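Local coordinates for protein ribose-phosphate pyrophosphokinase (PDB 5MP7) that probably makes PRPP by transferring the pyrophosphoryl group of ATP to the 1-hydroxyl of ribose 5-phosphate, with magnesium ions as cofactor, at residues R41-A44 / N45-F49; P68-L71 / N72-M76; L137-D140 / Q141-G144; L305-T308 / I309-V312. All coordinates share one frame; numbering follows the deposited sequence.

Interaction 1. Residues R41-A44 / N45-F49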
ATOM      1  N   ARG A  41     -19.770 -34.346 -24.037  1.00 50.65           N
ATOM      2  CA  ARG A  41     -18.838 -33.258 -23.805  1.00 53.66           C
ATOM      3  C   ARG A  41     -18.115 -33.394 -22.475  1.00 53.91           C
ATOM      4  O   ARG A  41     -18.614 -34.034 -21.556  1.00 52.16           O
ATOM      5  CB  ARG A  41     -19.606 -31.937 -23.797  1.00 57.39           C
ATOM      6  CG  ARG A  41     -20.465 -31.654 -25.040  1.00 65.25           C
ATOM      7  CD  ARG A  41     -19.735 -31.259 -26.327  1.00 70.32           C
ATOM      8  NE  ARG A  41     -20.798 -30.749 -27.195  1.00 76.01           N
ATOM      9  CZ  ARG A  41     -21.622 -31.505 -27.940  1.00 84.41           C
ATOM     10  NH1 ARG A  41     -21.462 -32.830 -28.023  1.00 86.65           N
ATOM     11  NH2 ARG A  41     -22.597 -30.926 -28.646  1.00 81.92           N
ATOM     12  N   ASP A  42     -16.987 -32.701 -22.362  1.00 57.06           N
ATOM     13  CA  ASP A  42     -16.136 -32.734 -21.177  1.00 61.53           C
ATOM     14  C   ASP A  42     -16.210 -31.414 -20.434  1.00 57.38           C
ATOM     15  O   ASP A  42     -16.072 -30.350 -21.026  1.00 63.65           O
ATOM     16  CB  ASP A  42     -14.670 -32.974 -21.554  1.00 70.01           C
ATOM     17  CG  ASP A  42     -14.387 -34.431 -22.069  1.00 85.16           C
ATOM     18  OD1 ASP A  42     -15.190 -35.364 -21.844  1.00101.70           O
ATOM     19  OD2 ASP A  42     -13.327 -34.663 -22.679  1.00 95.79           O
ATOM     20  N   PHE A  43     -16.419 -31.487 -19.130  1.00 56.99           N
ATOM     21  CA  PHE A  43     -16.097 -30.374 -18.236  1.00 58.54           C
ATOM     22  C   PHE A  43     -14.584 -30.241 -18.127  1.00 53.85           C
ATOM     23  O   PHE A  43     -13.848 -31.194 -18.379  1.00 46.98           O
ATOM     24  CB  PHE A  43     -16.698 -30.595 -16.844  1.00 64.59           C
ATOM     25  CG  PHE A  43     -18.214 -30.650 -16.840  1.00 71.74           C
ATOM     26  CD1 PHE A  43     -18.967 -29.729 -17.566  1.00 78.67           C
ATOM     27  CD2 PHE A  43     -18.895 -31.635 -16.118  1.00 77.94           C
ATOM     28  CE1 PHE A  43     -20.356 -29.792 -17.563  1.00 86.15           C
ATOM     29  CE2 PHE A  43     -20.282 -31.701 -16.116  1.00 82.00           C
ATOM     30  CZ  PHE A  43     -21.015 -30.778 -16.838  1.00 87.17           C
ATOM     31  N   ALA A  44     -14.127 -29.042 -17.778  1.00 58.75           N
ATOM     32  CA  ALA A  44     -12.686 -28.742 -17.714  1.00 58.35           C
ATOM     33  C   ALA A  44     -11.996 -29.683 -16.740  1.00 60.28           C
ATOM     34  O   ALA A  44     -10.840 -30.095 -16.937  1.00 57.67           O
ATOM     35  CB  ALA A  44     -12.488 -27.309 -17.290  1.00 60.13           C
ATOM     36  N   ASN A  45     -12.745 -29.996 -15.680  1.00 61.11           N
ATOM     37  CA  ASN A  45     -12.472 -31.096 -14.741  1.00 55.37           C
ATOM     38  C   ASN A  45     -11.995 -32.428 -15.363  1.00 52.06           C
ATOM     39  O   ASN A  45     -11.105 -33.085 -14.823  1.00 46.97           O
ATOM     40  CB  ASN A  45     -13.770 -31.366 -13.973  1.00 59.41           C
ATOM     41  CG  ASN A  45     -13.537 -32.026 -12.652  1.00 62.81           C
ATOM     42  OD1 ASN A  45     -12.422 -32.410 -12.316  1.00 76.90           O
ATOM     43  ND2 ASN A  45     -14.596 -32.152 -11.877  1.00 62.91           N
ATOM     44  N   GLY A  46     -12.598 -32.824 -16.491  1.00 48.19           N
ATOM     45  CA  GLY A  46     -12.409 -34.151 -17.107  1.00 40.76           C
ATOM     46  C   GLY A  46     -13.678 -34.999 -16.991  1.00 40.71           C
ATOM     47  O   GLY A  46     -13.791 -36.026 -17.637  1.00 35.01           O
ATOM     48  N   GLU A  47     -14.611 -34.607 -16.119  1.00 38.92           N
ATOM     49  CA  GLU A  47     -15.900 -35.293 -16.015  1.00 39.58           C
ATOM     50  C   GLU A  47     -16.619 -35.254 -17.347  1.00 38.85           C
ATOM     51  O   GLU A  47     -16.691 -34.233 -17.999  1.00 41.90           O
ATOM     52  CB  GLU A  47     -16.807 -34.670 -14.935  1.00 42.01           C
ATOM     53  CG  GLU A  47     -16.539 -35.141 -13.509  1.00 43.24           C
ATOM     54  CD  GLU A  47     -17.175 -34.248 -12.429  1.00 47.01           C
ATOM     55  OE1 GLU A  47     -18.211 -33.583 -12.712  1.00 53.04           O
ATOM     56  OE2 GLU A  47     -16.635 -34.198 -11.281  1.00 44.34           O
ATOM     57  N   ILE A  48     -17.183 -36.378 -17.728  1.00 40.97           N
ATOM     58  CA  ILE A  48     -17.925 -36.502 -18.973  1.00 41.11           C
ATOM     59  C   ILE A  48     -19.421 -36.292 -18.748  1.00 39.37           C
ATOM     60  O   ILE A  48     -19.980 -36.821 -17.806  1.00 37.41           O
ATOM     61  CB  ILE A  48     -17.680 -37.899 -19.552  1.00 41.58           C
ATOM     62  CG1 ILE A  48     -16.203 -38.064 -19.851  1.00 39.87           C
ATOM     63  CG2 ILE A  48     -18.466 -38.152 -20.824  1.00 44.43           C
ATOM     64  CD1 ILE A  48     -15.774 -39.476 -19.637  1.00 40.76           C
ATOM     65  N   PHE A  49     -20.040 -35.559 -19.660  1.00 41.02           N
ATOM     66  CA  PHE A  49     -21.458 -35.322 -19.661  1.00 42.14           C
ATOM     67  C   PHE A  49     -22.041 -36.024 -20.862  1.00 37.88           C
ATOM     68  O   PHE A  49     -21.579 -35.842 -21.960  1.00 32.50           O
ATOM     69  CB  PHE A  49     -21.724 -33.830 -19.779  1.00 50.03           C
ATOM     70  CG  PHE A  49     -23.185 -33.482 -19.846  1.00 58.92           C
ATOM     71  CD1 PHE A  49     -23.864 -33.536 -21.065  1.00 65.45           C
ATOM     72  CD2 PHE A  49     -23.892 -33.096 -18.701  1.00 65.11           C
ATOM     73  CE1 PHE A  49     -25.215 -33.231 -21.146  1.00 66.33           C
ATOM     74  CE2 PHE A  49     -25.250 -32.777 -18.778  1.00 67.58           C
ATOM     75  CZ  PHE A  49     -25.913 -32.848 -20.006  1.00 65.65           C
TER
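Arg41 and Phe49 form the hydrogen-bonded pair of a β hairpin whose strands, 38-42 and 48-52, make a small two-stranded antiparallel sheet. Their backbones are joined twice: Phe49 N reaches Arg41 O at 2.8 Å, and Arg41 N returns to Phe49 O at 3.1 Å. One step toward the turn, Asp42 and Ile48 are the non-hydrogen-bonded pair. Beyond them Phe43 N donates to Glu47 O at 3.0 Å, and Gly46 N closes the turn on Phe43 O at 2.8 Å. This is a 3:5 hairpin, a type I turn on Ala44 and Asn45 followed by a G1 bulge. Gly46 has a positive phi of 111°, where any side chain would press on the carbonyl oxygen of Asn45; glycine suits the bulge because it has none.

The polar side chains find their partners outside the hairpin loop. Asp42 forms a salt bridge with Arg18, and the carboxylate of Glu47 pairs with Arg104 of the second subunit; Tyr102 of that subunit hydrogen-bonds Ile48 N through its hydroxyl. Asn45, Gly46 and Glu47 are predicted to bind ATP, consistent with a site built where subunits meet. Ile48 lies alongside Asp42, its CG1 against the carboxylate, and packs on helix 71-87.

Among apolar contacts, Phe43 and Phe49 meet obliquely, CZ of Phe43 lying 4.1 Å from CD2 of Phe49. With CG of Phe43 turned beside its own nitrogen (chi1 -63°), the ring extends across the hairpin, and Glu47 CB sits at its edge, 3.9 Å from Phe43 CD2.

Interaction 2. Residues P68-L71 / N72-M76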
ATOM      1  N   PRO A  68      -8.516 -45.876 -27.781  1.00 30.23           N
ATOM      2  CA  PRO A  68      -7.171 -45.364 -27.950  1.00 29.43           C
ATOM      3  C   PRO A  68      -6.746 -44.486 -26.753  1.00 31.90           C
ATOM      4  O   PRO A  68      -7.553 -44.176 -25.889  1.00 33.80           O
ATOM      5  CB  PRO A  68      -7.309 -44.516 -29.192  1.00 30.02           C
ATOM      6  CG  PRO A  68      -8.702 -43.966 -29.092  1.00 31.33           C
ATOM      7  CD  PRO A  68      -9.494 -45.138 -28.585  1.00 29.66           C
ATOM      8  N   ALA A  69      -5.499 -44.041 -26.760  1.00 37.60           N
ATOM      9  CA  ALA A  69      -4.995 -43.070 -25.783  1.00 40.23           C
ATOM     10  C   ALA A  69      -5.754 -41.745 -25.905  1.00 41.91           C
ATOM     11  O   ALA A  69      -6.022 -41.317 -27.024  1.00 45.10           O
ATOM     12  CB  ALA A  69      -3.518 -42.830 -26.018  1.00 40.21           C
ATOM     13  N   PRO A  70      -6.145 -41.097 -24.804  1.00 47.26           N
ATOM     14  CA  PRO A  70      -6.075 -41.600 -23.415  1.00 47.59           C
ATOM     15  C   PRO A  70      -7.248 -42.540 -23.034  1.00 47.38           C
ATOM     16  O   PRO A  70      -8.428 -42.145 -23.053  1.00 55.84           O
ATOM     17  CB  PRO A  70      -6.169 -40.315 -22.593  1.00 47.94           C
ATOM     18  CG  PRO A  70      -7.007 -39.388 -23.427  1.00 47.25           C
ATOM     19  CD  PRO A  70      -6.752 -39.751 -24.876  1.00 48.21           C
ATOM     20  N   LEU A  71      -6.919 -43.754 -22.643  1.00 40.43           N
ATOM     21  CA  LEU A  71      -7.880 -44.887 -22.661  1.00 38.96           C
ATOM     22  C   LEU A  71      -8.961 -44.892 -21.559  1.00 36.28           C
ATOM     23  O   LEU A  71     -10.098 -45.262 -21.786  1.00 33.81           O
ATOM     24  CB  LEU A  71      -7.048 -46.170 -22.644  1.00 39.78           C
ATOM     25  CG  LEU A  71      -7.609 -47.523 -22.336  1.00 40.97           C
ATOM     26  CD1 LEU A  71      -6.795 -48.577 -23.075  1.00 40.64           C
ATOM     27  CD2 LEU A  71      -7.563 -47.774 -20.853  1.00 43.00           C
ATOM     28  N   ASN A  72      -8.603 -44.431 -20.371  1.00 35.58           N
ATOM     29  CA  ASN A  72      -9.503 -44.452 -19.229  1.00 31.99           C
ATOM     30  C   ASN A  72     -10.715 -43.526 -19.366  1.00 32.70           C
ATOM     31  O   ASN A  72     -11.805 -43.843 -18.885  1.00 28.19           O
ATOM     32  CB  ASN A  72      -8.722 -44.123 -17.975  1.00 31.85           C
ATOM     33  CG  ASN A  72      -7.605 -45.113 -17.748  1.00 34.34           C
ATOM     34  OD1 ASN A  72      -7.861 -46.332 -17.587  1.00 33.34           O
ATOM     35  ND2 ASN A  72      -6.358 -44.626 -17.762  1.00 33.16           N
ATOM     36  N   GLN A  73     -10.497 -42.390 -20.014  1.00 32.07           N
ATOM     37  CA  GLN A  73     -11.562 -41.497 -20.400  1.00 33.16           C
ATOM     38  C   GLN A  73     -12.618 -42.186 -21.276  1.00 28.63           C
ATOM     39  O   GLN A  73     -13.812 -41.993 -21.093  1.00 24.77           O
ATOM     40  CB  GLN A  73     -10.964 -40.339 -21.171  1.00 38.40           C
ATOM     41  CG  GLN A  73     -11.959 -39.282 -21.563  1.00 47.43           C
ATOM     42  CD  GLN A  73     -11.354 -38.296 -22.547  1.00 54.15           C
ATOM     43  OE1 GLN A  73     -10.135 -38.146 -22.606  1.00 53.74           O
ATOM     44  NE2 GLN A  73     -12.209 -37.609 -23.310  1.00 57.36           N
ATOM     45  N   TRP A  74     -12.175 -42.997 -22.226  1.00 27.27           N
ATOM     46  CA  TRP A  74     -13.126 -43.616 -23.157  1.00 27.27           C
ATOM     47  C   TRP A  74     -13.854 -44.772 -22.524  1.00 26.17           C
ATOM     48  O   TRP A  74     -15.001 -45.057 -22.866  1.00 26.12           O
ATOM     49  CB  TRP A  74     -12.461 -44.058 -24.453  1.00 26.88           C
ATOM     50  CG  TRP A  74     -11.713 -43.000 -25.154  1.00 27.65           C
ATOM     51  CD1 TRP A  74     -10.410 -43.052 -25.489  1.00 30.37           C
ATOM     52  CD2 TRP A  74     -12.183 -41.727 -25.565  1.00 28.35           C
ATOM     53  NE1 TRP A  74     -10.022 -41.887 -26.086  1.00 31.67           N
ATOM     54  CE2 TRP A  74     -11.101 -41.056 -26.162  1.00 28.56           C
ATOM     55  CE3 TRP A  74     -13.412 -41.085 -25.497  1.00 31.68           C
ATOM     56  CZ2 TRP A  74     -11.204 -39.775 -26.708  1.00 30.13           C
ATOM     57  CZ3 TRP A  74     -13.516 -39.788 -26.029  1.00 34.62           C
ATOM     58  CH2 TRP A  74     -12.408 -39.155 -26.637  1.00 30.61           C
ATOM     59  N   LEU A  75     -13.184 -45.440 -21.610  1.00 26.65           N
ATOM     60  CA  LEU A  75     -13.806 -46.501 -20.819  1.00 29.37           C
ATOM     61  C   LEU A  75     -14.904 -45.950 -19.907  1.00 26.89           C
ATOM     62  O   LEU A  75     -16.002 -46.514 -19.853  1.00 25.12           O
ATOM     63  CB  LEU A  75     -12.735 -47.247 -20.004  1.00 31.59           C
ATOM     64  CG  LEU A  75     -13.267 -48.374 -19.144  1.00 36.11           C
ATOM     65  CD1 LEU A  75     -14.024 -49.431 -19.965  1.00 36.96           C
ATOM     66  CD2 LEU A  75     -12.080 -48.971 -18.391  1.00 39.65           C
ATOM     67  N   MET A  76     -14.626 -44.841 -19.214  1.00 26.49           N
ATOM     68  CA  MET A  76     -15.675 -44.150 -18.425  1.00 27.67           C
ATOM     69  C   MET A  76     -16.819 -43.632 -19.287  1.00 26.18           C
ATOM     70  O   MET A  76     -17.945 -43.757 -18.893  1.00 24.37           O
ATOM     71  CB  MET A  76     -15.127 -42.990 -17.636  1.00 30.98           C
ATOM     72  CG  MET A  76     -14.248 -43.425 -16.469  1.00 39.22           C
ATOM     73  SD  MET A  76     -15.020 -44.526 -15.258  1.00 47.54           S
ATOM     74  CE  MET A  76     -16.606 -43.718 -14.999  1.00 41.47           C
TER
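Leu71 O receives Leu75 N at 3.1 Å, an i to i+4 bond near the start of helix 71-87, while Trp74 N makes a weak, bent bond to the same oxygen; just upstream, the peptide between Ala69 and Pro70 is cis. The cis bond folds the 68-71 segment back toward the helix, and proline is the residue that most readily accepts it.

The indole of Trp74 meets both prolines. CG is turned away from its own carbonyl carbon (chi1 -54°), which lays the pyrrole side of the ring against them. Pro68 crosses it at about a right angle, its CD 3.8 Å from Trp74 CD1. Pro68 O lies in the ring plane at the edge, 3.1 Å from Trp74 CD1, and Pro70 O approaches obliquely, 3.3 Å from that carbon. Gln73 lies alongside Pro70 with its chain extended, bringing OE1 to 3.5 Å from Pro70 CG, and its amide carbon stands over the outer part of one indole face. Elsewhere in the segment, Leu71 CD2 packs 3.6 Å from Asn72 OD1, an oxygen that is hydrogen-bonded to the Tyr102 hydroxyl. Asn72 ND2 reaches, weakly, Gly46 O of the second subunit, so the helix start borders the subunit interface.

Neither carbonyl is angled for a hydrogen bond with Trp74 NE1. What remains is probably a diffuse electrostatic attraction between the partly positive C-H and N-H of the pyrrole ring and two carbonyl oxygens, one at its edge and one oblique to it, while proline carbons pack alongside.

Interaction 3. Residues L137-D140 / Q141-G144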
ATOM      1  N   LEU A 137      -9.185 -60.816 -28.694  1.00 37.27           N
ATOM      2  CA  LEU A 137      -8.723 -60.721 -27.330  1.00 35.53           C
ATOM      3  C   LEU A 137      -7.282 -61.219 -27.185  1.00 36.32           C
ATOM      4  O   LEU A 137      -6.860 -62.158 -27.847  1.00 39.41           O
ATOM      5  CB  LEU A 137      -9.651 -61.510 -26.423  1.00 34.46           C
ATOM      6  CG  LEU A 137     -11.088 -61.026 -26.433  1.00 36.93           C
ATOM      7  CD1 LEU A 137     -12.007 -62.071 -25.848  1.00 38.28           C
ATOM      8  CD2 LEU A 137     -11.208 -59.709 -25.693  1.00 38.58           C
ATOM      9  N   HIS A 138      -6.538 -60.582 -26.291  1.00 37.08           N
ATOM     10  CA  HIS A 138      -5.170 -60.966 -26.012  1.00 39.45           C
ATOM     11  C   HIS A 138      -5.084 -62.451 -25.615  1.00 40.67           C
ATOM     12  O   HIS A 138      -4.143 -63.140 -26.010  1.00 38.94           O
ATOM     13  CB  HIS A 138      -4.617 -60.077 -24.900  1.00 42.38           C
ATOM     14  CG  HIS A 138      -3.201 -60.368 -24.549  1.00 47.14           C
ATOM     15  ND1 HIS A 138      -2.154 -60.000 -25.365  1.00 50.76           N
ATOM     16  CD2 HIS A 138      -2.655 -61.000 -23.485  1.00 49.46           C
ATOM     17  CE1 HIS A 138      -1.017 -60.385 -24.814  1.00 55.00           C
ATOM     18  NE2 HIS A 138      -1.293 -60.989 -23.670  1.00 57.51           N
ATOM     19  N   THR A 139      -6.052 -62.914 -24.810  1.00 39.22           N
ATOM     20  CA  THR A 139      -6.261 -64.345 -24.547  1.00 41.60           C
ATOM     21  C   THR A 139      -7.716 -64.688 -24.670  1.00 37.36           C
ATOM     22  O   THR A 139      -8.566 -63.913 -24.261  1.00 35.87           O
ATOM     23  CB  THR A 139      -5.829 -64.773 -23.125  1.00 44.29           C
ATOM     24  OG1 THR A 139      -6.130 -63.724 -22.191  1.00 47.22           O
ATOM     25  CG2 THR A 139      -4.316 -65.137 -23.091  1.00 45.73           C
ATOM     26  N   ASP A 140      -7.976 -65.882 -25.181  1.00 35.87           N
ATOM     27  CA  ASP A 140      -9.312 -66.355 -25.412  1.00 38.31           C
ATOM     28  C   ASP A 140     -10.077 -66.547 -24.095  1.00 34.83           C
ATOM     29  O   ASP A 140     -11.287 -66.428 -24.052  1.00 34.97           O
ATOM     30  CB  ASP A 140      -9.261 -67.670 -26.199  1.00 46.46           C
ATOM     31  CG  ASP A 140      -8.469 -67.556 -27.550  1.00 55.09           C
ATOM     32  OD1 ASP A 140      -7.642 -66.626 -27.701  1.00 65.42           O
ATOM     33  OD2 ASP A 140      -8.665 -68.415 -28.452  1.00 53.91           O
ATOM     34  N   GLN A 141      -9.369 -66.763 -23.000  1.00 35.53           N
ATOM     35  CA  GLN A 141      -9.999 -66.997 -21.699  1.00 36.28           C
ATOM     36  C   GLN A 141     -10.703 -65.786 -21.141  1.00 35.43           C
ATOM     37  O   GLN A 141     -11.579 -65.944 -20.299  1.00 36.63           O
ATOM     38  CB  GLN A 141      -9.002 -67.521 -20.658  1.00 39.01           C
ATOM     39  CG  GLN A 141      -8.583 -68.969 -20.901  1.00 41.66           C
ATOM     40  CD  GLN A 141      -7.632 -69.100 -22.066  1.00 43.20           C
ATOM     41  OE1 GLN A 141      -6.769 -68.250 -22.270  1.00 41.47           O
ATOM     42  NE2 GLN A 141      -7.810 -70.141 -22.870  1.00 47.73           N
ATOM     43  N   ILE A 142     -10.358 -64.582 -21.619  1.00 34.53           N
ATOM     44  CA  ILE A 142     -11.083 -63.347 -21.244  1.00 32.61           C
ATOM     45  C   ILE A 142     -12.604 -63.467 -21.493  1.00 30.47           C
ATOM     46  O   ILE A 142     -13.401 -62.811 -20.837  1.00 28.20           O
ATOM     47  CB  ILE A 142     -10.471 -62.124 -21.972  1.00 34.46           C
ATOM     48  CG1 ILE A 142      -9.100 -61.830 -21.386  1.00 37.21           C
ATOM     49  CG2 ILE A 142     -11.350 -60.891 -21.837  1.00 33.60           C
ATOM     50  CD1 ILE A 142      -8.288 -60.811 -22.142  1.00 38.00           C
ATOM     51  N   GLN A 143     -12.980 -64.297 -22.452  1.00 28.98           N
ATOM     52  CA  GLN A 143     -14.359 -64.637 -22.709  1.00 33.39           C
ATOM     53  C   GLN A 143     -15.080 -65.163 -21.432  1.00 34.86           C
ATOM     54  O   GLN A 143     -16.230 -64.845 -21.183  1.00 41.81           O
ATOM     55  CB  GLN A 143     -14.364 -65.667 -23.823  1.00 36.25           C
ATOM     56  CG  GLN A 143     -15.657 -65.880 -24.556  1.00 42.33           C
ATOM     57  CD  GLN A 143     -15.491 -66.887 -25.691  1.00 46.48           C
ATOM     58  OE1 GLN A 143     -14.761 -67.893 -25.568  1.00 52.03           O
ATOM     59  NE2 GLN A 143     -16.177 -66.635 -26.795  1.00 47.83           N
ATOM     60  N   GLY A 144     -14.379 -65.885 -20.579  1.00 32.42           N
ATOM     61  CA  GLY A 144     -14.934 -66.303 -19.296  1.00 32.85           C
ATOM     62  C   GLY A 144     -14.969 -65.283 -18.152  1.00 30.39           C
ATOM     63  O   GLY A 144     -15.499 -65.589 -17.081  1.00 30.64           O
TER
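Gln143 N donates to Asp140 O at 3.2 Å, and one residue earlier Ile142 N donates to Thr139 O at 3.3 Å. These i to i+3 bonds define a short 3-10 turn in the loop between strands 131-135 and 150-153, the last two strands of the parallel sheet.

The side chains divide by chemistry. Leu137 and Ile142 are buried and meet obliquely, methyl against methyl, with Leu137 CD2 4.0 Å from Ile142 CG2; both also lie on Tyr100. Thr139 crosses Gln141 at about a right angle, with CB 3.7 Å from Gln141 OE1, because the Gln141 chain bends at its second torsion (74°) and folds back over the turn. Asp140 sends its carboxylate out to a salt bridge with Arg154. His138, predicted to bind magnesium, immediately precedes the turn; its ND1 is hydrogen-bonded to Asp231.

Thr139 OG1 has a double role. Lying between its own nitrogen and carbonyl carbon (chi1 36°), it hydrogen-bonds Asp106 while the end of Ile142 rests on it, CD1 of Ile142 3.6 Å from Thr139 OG1.

Interaction 4. Residues L305-T308 / I309-V312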
ATOM      1  N   LEU A 305     -17.962 -56.316 -37.716  1.00 33.04           N
ATOM      2  CA  LEU A 305     -18.769 -55.772 -36.667  1.00 29.50           C
ATOM      3  C   LEU A 305     -20.241 -55.666 -37.063  1.00 28.99           C
ATOM      4  O   LEU A 305     -21.096 -55.992 -36.258  1.00 27.83           O
ATOM      5  CB  LEU A 305     -18.251 -54.412 -36.206  1.00 32.53           C
ATOM      6  CG  LEU A 305     -17.004 -54.462 -35.331  1.00 34.42           C
ATOM      7  CD1 LEU A 305     -16.679 -53.067 -34.851  1.00 34.89           C
ATOM      8  CD2 LEU A 305     -17.142 -55.389 -34.126  1.00 36.95           C
ATOM      9  N   ALA A 306     -20.542 -55.229 -38.285  1.00 28.76           N
ATOM     10  CA  ALA A 306     -21.941 -55.104 -38.724  1.00 27.34           C
ATOM     11  C   ALA A 306     -22.634 -56.457 -38.779  1.00 27.80           C
ATOM     12  O   ALA A 306     -23.770 -56.559 -38.352  1.00 29.42           O
ATOM     13  CB  ALA A 306     -22.040 -54.399 -40.059  1.00 26.26           C
ATOM     14  N   ASN A 307     -21.953 -57.489 -39.264  1.00 28.75           N
ATOM     15  CA  ASN A 307     -22.514 -58.840 -39.273  1.00 30.62           C
ATOM     16  C   ASN A 307     -22.786 -59.385 -37.886  1.00 32.09           C
ATOM     17  O   ASN A 307     -23.808 -60.041 -37.681  1.00 30.86           O
ATOM     18  CB  ASN A 307     -21.619 -59.836 -39.975  1.00 36.06           C
ATOM     19  CG  ASN A 307     -21.862 -59.911 -41.450  1.00 41.08           C
ATOM     20  OD1 ASN A 307     -22.808 -60.540 -41.893  1.00 48.42           O
ATOM     21  ND2 ASN A 307     -20.995 -59.298 -42.221  1.00 44.29           N
ATOM     22  N   THR A 308     -21.887 -59.120 -36.943  1.00 29.38           N
ATOM     23  CA  THR A 308     -22.097 -59.553 -35.572  1.00 29.89           C
ATOM     24  C   THR A 308     -23.284 -58.855 -34.916  1.00 29.55           C
ATOM     25  O   THR A 308     -24.074 -59.505 -34.246  1.00 32.43           O
ATOM     26  CB  THR A 308     -20.854 -59.308 -34.702  1.00 32.23           C
ATOM     27  OG1 THR A 308     -19.728 -59.932 -35.306  1.00 33.05           O
ATOM     28  CG2 THR A 308     -21.018 -59.939 -33.342  1.00 34.06           C
ATOM     29  N   ILE A 309     -23.418 -57.542 -35.110  1.00 28.54           N
ATOM     30  CA  ILE A 309     -24.569 -56.786 -34.589  1.00 25.57           C
ATOM     31  C   ILE A 309     -25.871 -57.316 -35.174  1.00 26.63           C
ATOM     32  O   ILE A 309     -26.844 -57.499 -34.446  1.00 26.41           O
ATOM     33  CB  ILE A 309     -24.450 -55.276 -34.882  1.00 25.96           C
ATOM     34  CG1 ILE A 309     -23.279 -54.708 -34.090  1.00 27.68           C
ATOM     35  CG2 ILE A 309     -25.721 -54.498 -34.550  1.00 22.90           C
ATOM     36  CD1 ILE A 309     -22.976 -53.253 -34.400  1.00 30.67           C
ATOM     37  N   ARG A 310     -25.873 -57.601 -36.467  1.00 25.90           N
ATOM     38  CA  ARG A 310     -27.065 -58.077 -37.130  1.00 29.61           C
ATOM     39  C   ARG A 310     -27.496 -59.430 -36.559  1.00 30.04           C
ATOM     40  O   ARG A 310     -28.675 -59.650 -36.281  1.00 28.08           O
ATOM     41  CB  ARG A 310     -26.814 -58.176 -38.625  1.00 35.00           C
ATOM     42  CG  ARG A 310     -28.027 -58.151 -39.528  1.00 47.02           C
ATOM     43  CD  ARG A 310     -27.833 -57.572 -40.984  1.00 62.77           C
ATOM     44  NE  ARG A 310     -26.740 -58.028 -41.905  1.00 64.55           N
ATOM     45  CZ  ARG A 310     -25.736 -57.310 -42.438  1.00 68.81           C
ATOM     46  NH1 ARG A 310     -25.538 -56.030 -42.134  1.00 71.46           N
ATOM     47  NH2 ARG A 310     -24.880 -57.900 -43.266  1.00 67.97           N
ATOM     48  N   ALA A 311     -26.542 -60.324 -36.354  1.00 28.04           N
ATOM     49  CA  ALA A 311     -26.840 -61.651 -35.832  1.00 30.15           C
ATOM     50  C   ALA A 311     -27.317 -61.627 -34.369  1.00 30.28           C
ATOM     51  O   ALA A 311     -28.221 -62.363 -33.993  1.00 32.94           O
ATOM     52  CB  ALA A 311     -25.616 -62.534 -35.942  1.00 30.97           C
ATOM     53  N   VAL A 312     -26.710 -60.783 -33.562  1.00 29.79           N
ATOM     54  CA  VAL A 312     -27.160 -60.589 -32.179  1.00 28.64           C
ATOM     55  C   VAL A 312     -28.565 -60.023 -32.145  1.00 29.44           C
ATOM     56  O   VAL A 312     -29.425 -60.520 -31.393  1.00 29.13           O
ATOM     57  CB  VAL A 312     -26.209 -59.663 -31.385  1.00 29.18           C
ATOM     58  CG1 VAL A 312     -26.798 -59.238 -30.050  1.00 29.10           C
ATOM     59  CG2 VAL A 312     -24.863 -60.364 -31.158  1.00 29.42           C
TER
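Successive turns of one α helix meet here: Leu305 to Thr308 stack on Ile309 to Val312 in helix 302-314, the last in the chain. Four i to i+4 bonds join them in sequence. Ile309 N reaches Leu305 O at 3.0 Å with an N-H...O angle of 167°, Arg310 N takes Ala306 O, Ala311 N takes Asn307 O, and Val312 N closes on Thr308 O at 3.0 Å.

The branched residues lean on these carbonyls. With Ile309 CG1 beside its own nitrogen (chi1 -67°), that carbon comes 3.3 Å from Leu305 O; Val312 CG2 adopts the matching position, 3.3 Å from Thr308 O. Although the helix comes from the C-terminal end of the chain, this face packs on the N-terminal α/β domain. Leu305 and Ile309 touch Val27 of helix 21-31, Ile309 also meets Ile96, and Thr308 and Val312 lie against strands 131-135 and 150-153 of the parallel sheet. The OG1 of buried Thr308 is satisfied by a hydrogen bond to Leu304 O.

On the outer side sit Asn307 and Arg310, polar chains lying alongside each other and pointing the same way. Asn307 OD1 comes 3.6 Å from Arg310 NH2, the amide and guanidinium planes being turned 59° apart, while Asn307 ND2 bonds to Pro303 O. The Arg310 chain bends at its third torsion (51°), bringing one guanidinium face over Ala306 O.

From the N terminus, interaction 1 closes the hairpin between strands 38-42 and 48-52. Interaction 2 follows, where the loop after strand 60-64 turns into helix 71-87. Interaction 3 shapes the loop joining strands 131-135 and 150-153, and interaction 4 spans two turns of the final helix. All four are local and in series, so none nests in or crosses another. Interactions 1 and 2 touch directly, Ile48 CD1 lying 3.5 Å from Gln73 O, and both reach the second subunit. Interactions 3 and 4 stay within one chain, their centres about 20 Å apart; helix 302-314 brings the chain's end back onto the sheet whose last two strands the 137-144 loop connects.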